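Local atomic coordinates of methyl-accepting chemotaxis protein (Vibrio parahaemolyticus, PDB entry 4EXO), a protein that probably senses small molecules in the periplasm through its Cache (PAS-like) domain, which holds a bound pyruvate, as part of a chemotaxis receptor. Residues Gly97-Asp100 against Ala101-Gly105; Lys15-Leu18 against Lys19-Met23; Lys46-Leu49 against Lys50-Phe54. All coordinates share one frame; numbering follows the deposited sequence.

Contact 1 of 3, residues Gly97-Asp100 against Ala101-Gly105; sequences GLID and ASQKG
Ile99 and Ser102 meet in the second half of helix 94-104, the helix that lies against strands 120-131 and 136-143 of the Cache-domain sheet. The backbone bonds are those of an alpha-helix, Ala101 N to Gly97 O, Ser102 N to Leu98 O, Gln103 N to Ile99 O and Lys104 N to Asp100 O. Gln103 N also makes a weak bond to Asp100 O. A side-chain bond is added at Ile99 O, which accepts from Ser102 OG at 3.0 Å as well as from Gln103 N, both on the same face of its carbonyl plane. The Ser102 hydroxyl is brought there by chi1 of 76°, which sets OG between its own backbone N and carbonyl carbon.

Ile99 and Gln103 lie side by side, the CG2 methyl of Ile99 3.5 Å from Gln103 OE1, while Gln103 NE2 is hydrogen-bonded to Ser65 OG. Asp100 and Lys104, also a turn apart, point the same way; Lys104 NZ stays 4.3 Å from Asp100 OD1, too far for a salt bridge. The Leu98 side chain touches the bound pyruvate, as part of its pocket. One water joins two side chains of this turn, donating to Asp100 OD1 at 2.9 Å and to Gln103 OE1 at 2.8 Å.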
loop_
_atom_site.group_PDB
_atom_site.type_symbol
_atom_site.label_atom_id
_atom_site.label_comp_id
_atom_site.label_asym_id
_atom_site.label_seq_id
_atom_site.Cartn_x
_atom_site.Cartn_y
_atom_site.Cartn_z
ATOM N N GLY A 97 0.745 -2.876 -24.271
ATOM C CA GLY A 97 -0.323 -3.654 -23.642
ATOM C C GLY A 97 -0.800 -3.029 -22.340
ATOM O O GLY A 97 -2.000 -3.024 -22.065
ATOM N N LEU A 98 0.127 -2.496 -21.530
ATOM C CA LEU A 98 -0.256 -1.861 -20.262
ATOM C C LEU A 98 -0.943 -0.525 -20.498
ATOM O O LEU A 98 -1.899 -0.153 -19.763
ATOM C CB LEU A 98 0.945 -1.658 -19.329
ATOM C CG LEU A 98 1.506 -2.935 -18.674
ATOM C CD1 LEU A 98 2.975 -2.692 -18.196
ATOM C CD2 LEU A 98 0.620 -3.329 -17.490
ATOM N N ILE A 99 -0.476 0.192 -21.519
ATOM C CA ILE A 99 -1.081 1.506 -21.800
ATOM C C ILE A 99 -2.537 1.221 -22.198
ATOM O O ILE A 99 -3.466 1.849 -21.673
ATOM C CB ILE A 99 -0.345 2.248 -22.936
ATOM C CG1 ILE A 99 1.028 2.755 -22.433
ATOM C CG2 ILE A 99 -1.188 3.452 -23.424
ATOM C CD1 ILE A 99 2.001 3.031 -23.655
ATOM N N ASP A 100 -2.723 0.276 -23.106
ATOM C CA ASP A 100 -4.100 -0.066 -23.557
ATOM C C ASP A 100 -4.983 -0.678 -22.454
ATOM O O ASP A 100 -6.162 -0.318 -22.342
ATOM C CB ASP A 100 -4.070 -0.987 -24.767
ATOM C CG ASP A 100 -3.526 -0.288 -26.029
ATOM O OD1 ASP A 100 -3.401 0.983 -26.058
ATOM O OD2 ASP A 100 -3.224 -1.031 -26.983
ATOM N N ALA A 101 -4.429 -1.597 -21.655
ATOM C CA ALA A 101 -5.182 -2.146 -20.516
ATOM C C ALA A 101 -5.698 -1.045 -19.592
ATOM O O ALA A 101 -6.872 -1.082 -19.154
ATOM C CB ALA A 101 -4.338 -3.156 -19.702
ATOM N N SER A 102 -4.823 -0.099 -19.258
ATOM C CA SER A 102 -5.203 0.937 -18.318
ATOM C C SER A 102 -6.241 1.917 -18.909
ATOM O O SER A 102 -7.083 2.438 -18.170
ATOM C CB SER A 102 -3.977 1.722 -17.809
ATOM O OG SER A 102 -3.501 2.634 -18.779
ATOM N N GLN A 103 -6.188 2.160 -20.213
ATOM C CA GLN A 103 -7.069 3.191 -20.802
ATOM C C GLN A 103 -8.372 2.623 -21.383
ATOM O O GLN A 103 -9.427 3.257 -21.273
ATOM C CB GLN A 103 -6.319 3.947 -21.889
ATOM C CG GLN A 103 -5.190 4.849 -21.310
ATOM C CD GLN A 103 -4.281 5.452 -22.355
ATOM O OE1 GLN A 103 -4.294 5.082 -23.529
ATOM N NE2 GLN A 103 -3.420 6.374 -21.905
ATOM N N LYS A 104 -8.284 1.466 -22.022
ATOM C CA LYS A 104 -9.415 0.876 -22.781
ATOM C C LYS A 104 -9.832 -0.470 -22.204
ATOM O O LYS A 104 -10.750 -1.103 -22.706
ATOM C CB LYS A 104 -9.002 0.596 -24.232
ATOM C CG LYS A 104 -8.355 1.745 -24.951
ATOM C CD LYS A 104 -8.329 1.511 -26.421
ATOM C CE LYS A 104 -7.305 0.481 -26.837
ATOM N NZ LYS A 104 -7.098 0.624 -28.311
ATOM N N GLY A 105 -9.137 -0.950 -21.185
ATOM C CA GLY A 105 -9.441 -2.290 -20.688
ATOM C C GLY A 105 -9.559 -2.397 -19.184
ATOM O O GLY A 105 -9.857 -1.410 -18.507
HETATM O O HOH W 1 -5.152 3.219 -25.429
#

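Contact 2 of 3, residues Lys15-Leu18 against Lys19-Met23; sequences KKEL and KAYMM
Regular alpha-helical bonds join Lys15-Leu18 to Lys19-Met23 within the long helix 2-28, from Lys19 N to Lys15 O through Met22 N to Leu18 O, and the bond of Tyr21 N to Glu17 O is nearly straight, at 2.9 Å and 170°.

The side chains that matter one turn apart are Glu17 and Tyr21, which lie side by side and point the same way. The Tyr21 ring is folded back over the preceding turn: with chi1 at -61°, CG stands beside its own backbone N, and Glu17 O comes to lie over one ring face, 3.2 Å from CD2 and displaced toward the rim. Glu17 CB touches the ring, 3.8 Å from Tyr21 CE2. Farther out, the carboxylate is turned 64° from the ring plane, and Glu17 OE1 remains 4.1 Å from Tyr21 OH. A water lying at the ring edge closes that gap, a short 2.5 Å from Glu17 OE1, to which it donates, and 2.7 Å from Tyr21 OH.

Leu18 and Met22, a selenomethionine, face the sheet, whereas Ala20 and Tyr21 pack against Tyr21 and Ala20 of the second subunit, as befits a helix at the dimer interface. Because Glu17 OE1 also forms a salt bridge with Arg14, the carboxylate probably stays ionised, and the water lets it share a polar link with the phenol without direct contact.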
loop_
_atom_site.group_PDB
_atom_site.type_symbol
_atom_site.label_atom_id
_atom_site.label_comp_id
_atom_site.label_asym_id
_atom_site.label_seq_id
_atom_site.Cartn_x
_atom_site.Cartn_y
_atom_site.Cartn_z
ATOM N N LYS A 15 -5.408 -10.443 -7.887
ATOM C CA LYS A 15 -5.971 -9.294 -8.599
ATOM C C LYS A 15 -6.612 -8.311 -7.620
ATOM O O LYS A 15 -6.492 -7.086 -7.770
ATOM C CB LYS A 15 -6.956 -9.746 -9.684
ATOM C CG LYS A 15 -6.268 -10.560 -10.775
ATOM C CD LYS A 15 -7.247 -11.235 -11.697
ATOM C CE LYS A 15 -7.938 -10.239 -12.607
ATOM N NZ LYS A 15 -8.272 -10.875 -13.906
ATOM N N LYS A 16 -7.277 -8.851 -6.600
ATOM C CA LYS A 16 -7.844 -8.006 -5.541
ATOM C C LYS A 16 -6.736 -7.242 -4.790
ATOM O O LYS A 16 -6.860 -6.040 -4.500
ATOM C CB LYS A 16 -8.660 -8.870 -4.575
ATOM C CG LYS A 16 -9.558 -8.075 -3.638
ATOM C CD LYS A 16 -10.623 -9.030 -2.991
ATOM C CE LYS A 16 -11.674 -8.265 -2.174
ATOM N NZ LYS A 16 -11.081 -7.587 -0.960
ATOM N N GLU A 17 -5.646 -7.942 -4.484
ATOM C CA GLU A 17 -4.482 -7.333 -3.813
ATOM C C GLU A 17 -3.906 -6.197 -4.687
ATOM O O GLU A 17 -3.595 -5.110 -4.197
ATOM C CB GLU A 17 -3.391 -8.396 -3.579
ATOM C CG GLU A 17 -3.713 -9.421 -2.476
ATOM C CD GLU A 17 -2.893 -10.719 -2.551
ATOM O OE1 GLU A 17 -1.742 -10.695 -3.017
ATOM O OE2 GLU A 17 -3.411 -11.796 -2.130
ATOM N N LEU A 18 -3.744 -6.470 -5.976
ATOM C CA LEU A 18 -3.179 -5.478 -6.886
ATOM C C LEU A 18 -4.008 -4.195 -6.890
ATOM O O LEU A 18 -3.470 -3.099 -6.911
ATOM C CB LEU A 18 -3.050 -6.065 -8.298
ATOM C CG LEU A 18 -1.854 -7.029 -8.491
ATOM C CD1 LEU A 18 -2.027 -7.743 -9.797
ATOM C CD2 LEU A 18 -0.531 -6.211 -8.481
ATOM N N LYS A 19 -5.324 -4.323 -6.910
ATOM C CA LYS A 19 -6.183 -3.122 -6.865
ATOM C C LYS A 19 -5.984 -2.307 -5.577
ATOM O O LYS A 19 -5.972 -1.077 -5.605
ATOM C CB LYS A 19 -7.657 -3.495 -7.109
ATOM C CG LYS A 19 -7.874 -3.909 -8.593
ATOM C CD LYS A 19 -9.322 -4.149 -8.939
ATOM C CE LYS A 19 -9.528 -4.128 -10.475
ATOM N NZ LYS A 19 -9.790 -2.753 -11.097
ATOM N N ALA A 20 -5.807 -2.993 -4.459
ATOM C CA ALA A 20 -5.502 -2.352 -3.164
ATOM C C ALA A 20 -4.150 -1.651 -3.180
ATOM O O ALA A 20 -4.023 -0.494 -2.758
ATOM C CB ALA A 20 -5.534 -3.395 -2.006
ATOM N N TYR A 21 -3.121 -2.352 -3.638
ATOM C CA TYR A 21 -1.784 -1.740 -3.696
ATOM C C TYR A 21 -1.797 -0.528 -4.601
ATOM O O TYR A 21 -1.179 0.487 -4.274
ATOM C CB TYR A 21 -0.760 -2.749 -4.251
ATOM C CG TYR A 21 -0.615 -4.026 -3.397
ATOM C CD1 TYR A 21 -0.707 -3.964 -2.012
ATOM C CD2 TYR A 21 -0.356 -5.261 -3.995
ATOM C CE1 TYR A 21 -0.549 -5.096 -1.220
ATOM C CE2 TYR A 21 -0.193 -6.409 -3.218
ATOM C CZ TYR A 21 -0.288 -6.314 -1.842
ATOM O OH TYR A 21 -0.158 -7.441 -1.065
HETATM N N MSE A 22 -2.485 -0.639 -5.756
HETATM C CA MSE A 22 -2.571 0.506 -6.658
HETATM C C MSE A 22 -3.252 1.690 -5.947
HETATM O O MSE A 22 -2.793 2.829 -6.062
HETATM C CB MSE A 22 -3.338 0.166 -7.961
HETATM C CG MSE A 22 -3.468 1.360 -8.942
HETATM SE SE MSE A 22 -1.744 2.148 -9.523
HETATM C CE MSE A 22 -0.909 0.511 -10.100
HETATM N N MSE A 23 -4.354 1.426 -5.251
HETATM C CA MSE A 23 -5.031 2.470 -4.482
HETATM C C MSE A 23 -4.093 3.165 -3.513
HETATM O O MSE A 23 -4.109 4.384 -3.394
HETATM C CB MSE A 23 -6.247 1.937 -3.708
HETATM C CG MSE A 23 -7.028 3.075 -3.121
HETATM SE SE MSE A 23 -8.631 2.416 -2.206
HETATM C CE MSE A 23 -9.804 1.997 -3.694
HETATM O O HOH W 2 0.413 -9.682 -2.377
#

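Contact 3 of 3, residues Lys46-Leu49 against Lys50-Phe54; sequences KEIL and KAMRF
Met52, a selenomethionine, lies alongside Ile48 where helix 42-51 runs out. Its CB lies 3.8 Å from Leu49 O, a loose contact. The next atom, CG, is closer, 3.4 Å from Ile48 O, and stands beside its own backbone N at chi1 of -69°. The chain then carries SE alongside the Ile48 side chain, 4.0 Å from CG2, with Leu49 CD2 slightly more distant. The selenium thus touches two apolar side chains, those of Ile48 and Leu49, and the residue also packs on Met24 of the second subunit.

The backbone bonds weaken over the same residues. Lys50 N still bonds to Lys46 O, but Ala51 N and Met52 N make only weak bonds, the first to Ile48 O and the second shared between Ile48 O and Leu49 O. This fraying marks the C-terminal end of a helix in the Cache fold, where the chain passes from helix 42-51 toward strand 61-63. A water donates to both Leu49 O and Met52 O. Arg53 curls back so that NH1 reaches Lys50 O at 2.9 Å and 174° and also Met52 O; both acceptors lie in the guanidinium plane, although NH1 sits above each carbonyl plane. Lys50 CB and CG pack on Lys46 O, while Lys46 NZ and Lys50 NZ, 4.9 Å apart, each form a salt bridge with Glu79, whose negative charge probably offsets their mutual repulsion.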
loop_
_atom_site.group_PDB
_atom_site.type_symbol
_atom_site.label_atom_id
_atom_site.label_comp_id
_atom_site.label_asym_id
_atom_site.label_seq_id
_atom_site.Cartn_x
_atom_site.Cartn_y
_atom_site.Cartn_z
ATOM N N LYS A 46 7.211 11.176 -7.912
ATOM C CA LYS A 46 8.158 10.121 -8.274
ATOM C C LYS A 46 8.958 9.602 -7.112
ATOM O O LYS A 46 9.114 8.390 -6.988
ATOM C CB LYS A 46 9.165 10.545 -9.371
ATOM C CG LYS A 46 8.583 10.752 -10.734
ATOM C CD LYS A 46 9.697 11.276 -11.681
ATOM C CE LYS A 46 10.910 10.320 -11.696
ATOM N NZ LYS A 46 11.976 10.751 -12.664
ATOM N N GLU A 47 9.449 10.492 -6.254
ATOM C CA GLU A 47 10.273 10.066 -5.123
ATOM C C GLU A 47 9.543 9.193 -4.092
ATOM O O GLU A 47 10.134 8.260 -3.501
ATOM C CB GLU A 47 10.940 11.292 -4.497
ATOM C CG GLU A 47 11.924 11.902 -5.482
ATOM C CD GLU A 47 12.505 13.210 -5.012
ATOM O OE1 GLU A 47 12.397 13.506 -3.797
ATOM O OE2 GLU A 47 13.073 13.928 -5.865
ATOM N N ILE A 48 8.257 9.466 -3.902
ATOM C CA ILE A 48 7.409 8.649 -3.054
ATOM C C ILE A 48 7.122 7.290 -3.723
ATOM O O ILE A 48 7.278 6.232 -3.105
ATOM C CB ILE A 48 6.058 9.360 -2.745
ATOM C CG1 ILE A 48 6.317 10.621 -1.887
ATOM C CG2 ILE A 48 5.120 8.383 -2.049
ATOM C CD1 ILE A 48 5.166 11.577 -1.869
ATOM N N LEU A 49 6.707 7.309 -4.983
ATOM C CA LEU A 49 6.269 6.028 -5.587
ATOM C C LEU A 49 7.449 5.080 -5.802
ATOM O O LEU A 49 7.302 3.865 -5.679
ATOM C CB LEU A 49 5.562 6.273 -6.916
ATOM C CG LEU A 49 4.168 6.946 -6.844
ATOM C CD1 LEU A 49 3.838 7.557 -8.203
ATOM C CD2 LEU A 49 3.136 5.909 -6.430
ATOM N N LYS A 50 8.621 5.626 -6.116
ATOM C CA LYS A 50 9.804 4.780 -6.280
ATOM C C LYS A 50 10.337 4.169 -4.989
ATOM O O LYS A 50 11.017 3.149 -5.023
ATOM C CB LYS A 50 10.915 5.575 -6.971
ATOM C CG LYS A 50 10.635 5.748 -8.472
ATOM C CD LYS A 50 11.621 6.748 -9.105
ATOM C CE LYS A 50 13.047 6.276 -9.068
ATOM N NZ LYS A 50 13.871 7.304 -9.799
ATOM N N ALA A 51 10.013 4.771 -3.847
ATOM C CA ALA A 51 10.404 4.169 -2.553
ATOM C C ALA A 51 9.463 3.056 -2.061
ATOM O O ALA A 51 9.871 2.167 -1.281
ATOM C CB ALA A 51 10.503 5.270 -1.508
HETATM N N MSE A 52 8.191 3.102 -2.480
HETATM C CA MSE A 52 7.196 2.148 -1.984
HETATM C C MSE A 52 7.410 0.675 -2.356
HETATM O O MSE A 52 7.752 0.330 -3.514
HETATM C CB MSE A 52 5.770 2.576 -2.411
HETATM C CG MSE A 52 5.342 3.834 -1.681
HETATM SE SE MSE A 52 3.707 4.618 -2.382
HETATM C CE MSE A 52 2.545 3.351 -1.609
ATOM N N ARG A 53 7.200 -0.197 -1.369
ATOM C CA ARG A 53 7.214 -1.652 -1.621
ATOM C C ARG A 53 6.101 -2.329 -0.855
ATOM O O ARG A 53 5.836 -1.948 0.295
ATOM C CB ARG A 53 8.552 -2.274 -1.148
ATOM C CG ARG A 53 9.785 -1.693 -1.825
ATOM C CD ARG A 53 9.955 -2.266 -3.259
ATOM N NE ARG A 53 11.245 -1.838 -3.823
ATOM C CZ ARG A 53 11.511 -0.602 -4.238
ATOM N NH1 ARG A 53 10.566 0.354 -4.196
ATOM N NH2 ARG A 53 12.716 -0.327 -4.749
ATOM N N PHE A 54 5.465 -3.342 -1.455
ATOM C CA PHE A 54 4.630 -4.249 -0.661
ATOM C C PHE A 54 5.288 -5.618 -0.398
ATOM O O PHE A 54 4.740 -6.448 0.339
ATOM C CB PHE A 54 3.209 -4.398 -1.251
ATOM C CG PHE A 54 3.166 -4.862 -2.714
ATOM C CD1 PHE A 54 3.163 -6.220 -3.029
ATOM C CD2 PHE A 54 3.111 -3.945 -3.746
ATOM C CE1 PHE A 54 3.107 -6.662 -4.397
ATOM C CE2 PHE A 54 3.047 -4.384 -5.128
ATOM C CZ PHE A 54 3.048 -5.738 -5.425
HETATM O O HOH W 3 7.942 1.395 -5.995
#

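Overall arrangement
The three contacts lie on three helices of one Cache domain, the third including the loop that leaves helix 42-51. Contacts 2 and 3 touch: the Tyr21 ring stacks on that of Phe54, with Tyr21 CE2 3.4 Å from Phe54 CD1, and their centres lie about 15 Å apart. Both also meet the second subunit, so they belong to the dimer interface. Contact 1 stands apart, with its centre about 16 Å from that of contact 2 and 22 Å from that of contact 3, on the opposite side of the chain's centre from the latter. It is contact 1 that reaches the pocket: the Leu98 side chain is about 4 Å from the bound pyruvate, against about 10 Å for Leu18 and 11 Å for Lys50.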